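Local structure of HepC.19480.a.B1 (Helicobacter pylori, 6MTZ) at residues Thr121-Ala125 against Thr126-Tyr130; Met154-Ser157 against Val158-Asp162. The protein is of unknown function but is probably a phosphoesterase of the DHH/DHHA1 family, hydrolysing phosphoester bonds. All coordinates share one frame; numbering follows the deposited sequence.

Contact 1 of 2, residues Thr121-Ala125 against Thr126-Tyr130; sequences TNRCA and TKIVY
Cys124 is the N-cap of helix 125-136: its carbonyl O takes a nearly straight bond from Ile128 N (3.2 Å, 172° at the hydrogen), and one residue on, Val129 N reaches Ala125 O at 2.8 Å. The same cysteine also caps with its side chain. With chi1 at 75°, SG sits between the backbone N and the carbonyl carbon, which turns it back over the first turn to accept from Lys127 N at 3.3 Å. That N-H makes a second, weak bond to Cys124 O, so it is shared between sulfur and oxygen. Ahead of the cap, Arg123 doubles over the helix start. Its chain bends at chi3 (-70°) and brings one guanidinium face over Ile128, whose CG1 stands 3.9 Å above the centre of the plane. Farther back along the chain, Arg123 CB meets the same CG1 at 3.8 Å. Arg123 CD touches Lys127 CG at 4.0 Å, the two side chains crossing at about a right angle before their charges part: Arg123 pairs with Asp120 and Glu131, Lys127 with Glu153. The turn lies where the chain leaves edge strand 117-119 and enters helix 125-136. There the carboxylate of Asp20, on helix 19-29, accepts from Ala125 N and Thr126 N, Ile128 and Val129 pack on Leu101 of strand 95-102, and helix 145-159 runs past Cys124 and Lys127.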
loop_
_atom_site.group_PDB
_atom_site.type_symbol
_atom_site.label_atom_id
_atom_site.label_comp_id
_atom_site.label_asym_id
_atom_site.label_seq_id
_atom_site.Cartn_x
_atom_site.Cartn_y
_atom_site.Cartn_z
ATOM N N THR A 121 -3.053 22.375 -11.159
ATOM C CA THR A 121 -4.353 21.953 -10.647
ATOM C C THR A 121 -5.306 21.496 -11.741
ATOM O O THR A 121 -6.410 21.037 -11.428
ATOM C CB THR A 121 -5.011 23.092 -9.855
ATOM O OG1 THR A 121 -5.330 24.176 -10.742
ATOM C CG2 THR A 121 -4.079 23.598 -8.762
ATOM N N ASN A 122 -4.921 21.621 -13.006
ATOM C CA ASN A 122 -5.814 21.324 -14.116
ATOM C C ASN A 122 -5.685 19.899 -14.648
ATOM O O ASN A 122 -6.417 19.536 -15.576
ATOM C CB ASN A 122 -5.569 22.329 -15.236
ATOM C CG ASN A 122 -5.902 23.739 -14.810
ATOM O OD1 ASN A 122 -6.945 23.978 -14.199
ATOM N ND2 ASN A 122 -5.007 24.676 -15.099
ATOM N N ARG A 123 -4.782 19.091 -14.099
ATOM C CA ARG A 123 -4.570 17.722 -14.553
ATOM C C ARG A 123 -4.495 16.807 -13.345
ATOM O O ARG A 123 -4.134 17.232 -12.246
ATOM C CB ARG A 123 -3.273 17.570 -15.370
ATOM C CG ARG A 123 -3.350 18.079 -16.813
ATOM C CD ARG A 123 -1.993 17.988 -17.489
ATOM N NE ARG A 123 -1.047 18.953 -16.929
ATOM C CZ ARG A 123 0.275 18.869 -17.052
ATOM N NH1 ARG A 123 0.824 17.858 -17.709
ATOM N NH2 ARG A 123 1.055 19.797 -16.506
ATOM N N CYS A 124 -4.829 15.542 -13.558
ATOM C CA CYS A 124 -4.587 14.575 -12.508
ATOM C C CYS A 124 -3.090 14.312 -12.415
ATOM O O CYS A 124 -2.322 14.594 -13.345
ATOM C CB CYS A 124 -5.345 13.272 -12.774
ATOM S SG CYS A 124 -4.605 12.250 -14.084
ATOM N N ALA A 125 -2.675 13.766 -11.270
ATOM C CA ALA A 125 -1.256 13.504 -11.059
ATOM C C ALA A 125 -0.721 12.504 -12.073
ATOM O O ALA A 125 0.407 12.655 -12.557
ATOM C CB ALA A 125 -1.020 13.009 -9.634
ATOM N N THR A 126 -1.517 11.482 -12.422
ATOM C CA THR A 126 -1.047 10.489 -13.383
ATOM C C THR A 126 -0.678 11.126 -14.722
ATOM O O THR A 126 0.348 10.780 -15.316
ATOM C CB THR A 126 -2.102 9.400 -13.571
ATOM O OG1 THR A 126 -2.197 8.645 -12.363
ATOM C CG2 THR A 126 -1.685 8.440 -14.678
ATOM N N LYS A 127 -1.482 12.080 -15.201
ATOM C CA LYS A 127 -1.176 12.697 -16.485
ATOM C C LYS A 127 0.062 13.579 -16.385
ATOM O O LYS A 127 0.902 13.580 -17.291
ATOM C CB LYS A 127 -2.377 13.496 -16.989
ATOM C CG LYS A 127 -2.189 14.059 -18.409
ATOM C CD LYS A 127 -3.548 14.386 -19.050
ATOM C CE LYS A 127 -3.391 14.807 -20.526
ATOM N NZ LYS A 127 -4.649 15.418 -21.063
ATOM N N ILE A 128 0.200 14.323 -15.282
ATOM C CA ILE A 128 1.419 15.093 -15.045
ATOM C C ILE A 128 2.646 14.177 -15.053
ATOM O O ILE A 128 3.644 14.463 -15.720
ATOM C CB ILE A 128 1.319 15.881 -13.724
ATOM C CG1 ILE A 128 0.130 16.844 -13.736
ATOM C CG2 ILE A 128 2.614 16.644 -13.468
ATOM C CD1 ILE A 128 -0.126 17.481 -12.388
ATOM N N VAL A 129 2.593 13.065 -14.305
ATOM C CA VAL A 129 3.706 12.113 -14.306
ATOM C C VAL A 129 4.006 11.648 -15.723
ATOM O O VAL A 129 5.164 11.631 -16.158
ATOM C CB VAL A 129 3.407 10.908 -13.396
ATOM C CG1 VAL A 129 4.502 9.834 -13.572
ATOM C CG2 VAL A 129 3.307 11.349 -11.942
ATOM N N TYR A 130 2.967 11.243 -16.459
ATOM C CA TYR A 130 3.195 10.679 -17.783
ATOM C C TYR A 130 3.904 11.680 -18.688
ATOM O O TYR A 130 4.894 11.350 -19.356
ATOM C CB TYR A 130 1.883 10.221 -18.429
ATOM C CG TYR A 130 2.143 9.715 -19.836
ATOM C CD1 TYR A 130 2.825 8.531 -20.037
ATOM C CD2 TYR A 130 1.783 10.473 -20.957
ATOM C CE1 TYR A 130 3.105 8.067 -21.334
ATOM C CE2 TYR A 130 2.059 10.027 -22.260
ATOM C CZ TYR A 130 2.729 8.830 -22.439
ATOM O OH TYR A 130 3.018 8.372 -23.709
#

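Contact 2 of 2, residues Met154-Ser157 against Val158-Asp162; sequences MVNS and VDIWD
Ser157 O receives the bond that closes the end of helix 145-159, from Asp162 N at 2.9 Å, the donor lying in the carbonyl plane. Inside this wide loop a weak bond runs from Trp161 N to Val158 O. Before the chain turns away, the last regular helical bonds are Val158 N to Met154 O, Asp159 N to Val155 O and Ile160 N to Asn156 O, at 3.0 to 3.2 Å. The Ser157 hydroxyl has two backbone carbonyls within hydrogen-bonding reach, Glu153 O one turn back and Tyr166 O in the chain that follows; its single hydrogen must be shared or alternate between them, Tyr166 O being the stronger partner. Asn156 divides its amide: OD1 takes the N-H of Cys124, while ND2 lies 3.7 Å from Ile160 CD1, the two side chains running at a slant to each other. Ile160 carries CG1 between its backbone N and carbonyl carbon (chi1 71°), and this swings the branch back along the helix until CG1 is 3.3 Å from Asn156 O. Val158 makes a similar turn, its CG1 resting 3.5 Å from Val155 O. Asp159 CB sits close beside Val155 O. Trp161 swings to the outside. Positive phi at Trp161 (50°), with the two bonds back into the last turn, makes this a Schellman motif. Within it, Asp159 brings its carboxylate close to that of Asp20, a pair of like groups with His103 of the probable DHH signature beside them, consistent with the aspartate- and histidine-rich metal site of this phosphoesterase family.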
loop_
_atom_site.group_PDB
_atom_site.type_symbol
_atom_site.label_atom_id
_atom_site.label_comp_id
_atom_site.label_asym_id
_atom_site.label_seq_id
_atom_site.Cartn_x
_atom_site.Cartn_y
_atom_site.Cartn_z
ATOM N N MET A 154 -7.998 8.353 -19.341
ATOM C CA MET A 154 -9.148 7.867 -18.580
ATOM C C MET A 154 -9.047 8.283 -17.118
ATOM O O MET A 154 -9.990 8.847 -16.551
ATOM C CB MET A 154 -9.240 6.340 -18.688
ATOM C CG MET A 154 -10.168 5.706 -17.613
ATOM S SD MET A 154 -9.866 3.949 -17.287
ATOM C CE MET A 154 -8.500 4.013 -16.122
ATOM N N VAL A 155 -7.902 8.014 -16.492
ATOM C CA VAL A 155 -7.684 8.481 -15.130
ATOM C C VAL A 155 -7.882 9.986 -15.049
ATOM O O VAL A 155 -8.504 10.492 -14.105
ATOM C CB VAL A 155 -6.288 8.069 -14.626
ATOM C CG1 VAL A 155 -5.994 8.729 -13.279
ATOM C CG2 VAL A 155 -6.196 6.557 -14.496
ATOM N N ASN A 156 -7.384 10.727 -16.040
ATOM C CA ASN A 156 -7.532 12.183 -15.984
ATOM C C ASN A 156 -9.004 12.576 -15.983
ATOM O O ASN A 156 -9.438 13.396 -15.164
ATOM C CB ASN A 156 -6.796 12.858 -17.143
ATOM C CG ASN A 156 -6.627 14.370 -16.919
ATOM O OD1 ASN A 156 -5.835 14.801 -16.075
ATOM N ND2 ASN A 156 -7.400 15.164 -17.639
ATOM N N SER A 157 -9.804 11.959 -16.867
ATOM C CA SER A 157 -11.199 12.366 -17.003
ATOM C C SER A 157 -11.976 12.161 -15.706
ATOM O O SER A 157 -12.790 13.007 -15.323
ATOM C CB SER A 157 -11.871 11.601 -18.147
ATOM O OG SER A 157 -11.289 11.906 -19.398
ATOM N N VAL A 158 -11.757 11.041 -15.023
ATOM C CA VAL A 158 -12.562 10.808 -13.826
ATOM C C VAL A 158 -12.016 11.616 -12.656
ATOM O O VAL A 158 -12.785 12.083 -11.802
ATOM C CB VAL A 158 -12.666 9.303 -13.496
ATOM C CG1 VAL A 158 -11.316 8.706 -13.147
ATOM C CG2 VAL A 158 -13.642 9.065 -12.355
ATOM N N ASP A 159 -10.704 11.835 -12.616
ATOM C CA ASP A 159 -10.121 12.580 -11.509
ATOM C C ASP A 159 -10.576 14.035 -11.511
ATOM O O ASP A 159 -10.829 14.609 -10.446
ATOM C CB ASP A 159 -8.598 12.485 -11.557
ATOM C CG ASP A 159 -7.935 13.139 -10.357
ATOM O OD1 ASP A 159 -7.606 14.344 -10.441
ATOM O OD2 ASP A 159 -7.762 12.447 -9.327
ATOM N N ILE A 160 -10.690 14.651 -12.695
ATOM C CA ILE A 160 -11.215 16.007 -12.784
ATOM C C ILE A 160 -12.725 16.038 -12.985
ATOM O O ILE A 160 -13.294 17.126 -13.135
ATOM C CB ILE A 160 -10.540 16.813 -13.917
ATOM C CG1 ILE A 160 -10.970 16.305 -15.295
ATOM C CG2 ILE A 160 -9.032 16.775 -13.771
ATOM C CD1 ILE A 160 -10.373 17.110 -16.447
ATOM N N TRP A 161 -13.383 14.886 -12.992
ATOM C CA TRP A 161 -14.824 14.754 -13.207
ATOM C C TRP A 161 -15.285 15.516 -14.448
ATOM O O TRP A 161 -16.204 16.332 -14.406
ATOM C CB TRP A 161 -15.630 15.194 -11.975
ATOM C CG TRP A 161 -16.954 14.455 -11.884
ATOM C CD1 TRP A 161 -18.197 14.929 -12.213
ATOM C CD2 TRP A 161 -17.142 13.092 -11.472
ATOM N NE1 TRP A 161 -19.150 13.947 -12.009
ATOM C CE2 TRP A 161 -18.524 12.813 -11.560
ATOM C CE3 TRP A 161 -16.274 12.085 -11.020
ATOM C CZ2 TRP A 161 -19.060 11.567 -11.208
ATOM C CZ3 TRP A 161 -16.802 10.842 -10.685
ATOM C CH2 TRP A 161 -18.185 10.599 -10.774
ATOM N N ASP A 162 -14.629 15.232 -15.570
ATOM C CA ASP A 162 -15.101 15.708 -16.872
ATOM C C ASP A 162 -15.990 14.618 -17.464
ATOM O O ASP A 162 -15.497 13.679 -18.096
ATOM C CB ASP A 162 -13.918 16.045 -17.772
ATOM C CG ASP A 162 -14.330 16.397 -19.186
ATOM O OD1 ASP A 162 -15.541 16.454 -19.479
ATOM O OD2 ASP A 162 -13.421 16.592 -20.015
#

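Contact 1 comes first along the chain, at the start of helix 125-136; contact 2 follows at the far end of the next helix, 145-159. Their centres are about 10 Å apart, so the N-terminal end of helix 125-136 and the C-terminal end of helix 145-159 lie side by side at one edge of the domain built on the parallel sheet. The two meet directly: Cys124 CB packs 3.4 Å from Asp159 OD1, and Lys127 CD lies 3.7 Å from Asn156 CG. Asp20 of helix 19-29 borders both, bonding to the helix start of contact 1, with its carboxylate close to that of Asp159 in contact 2, a like-charged pair. Both helix ends thus border the Asp20, His103 and Asp159 cluster, consistent with the family's metal site.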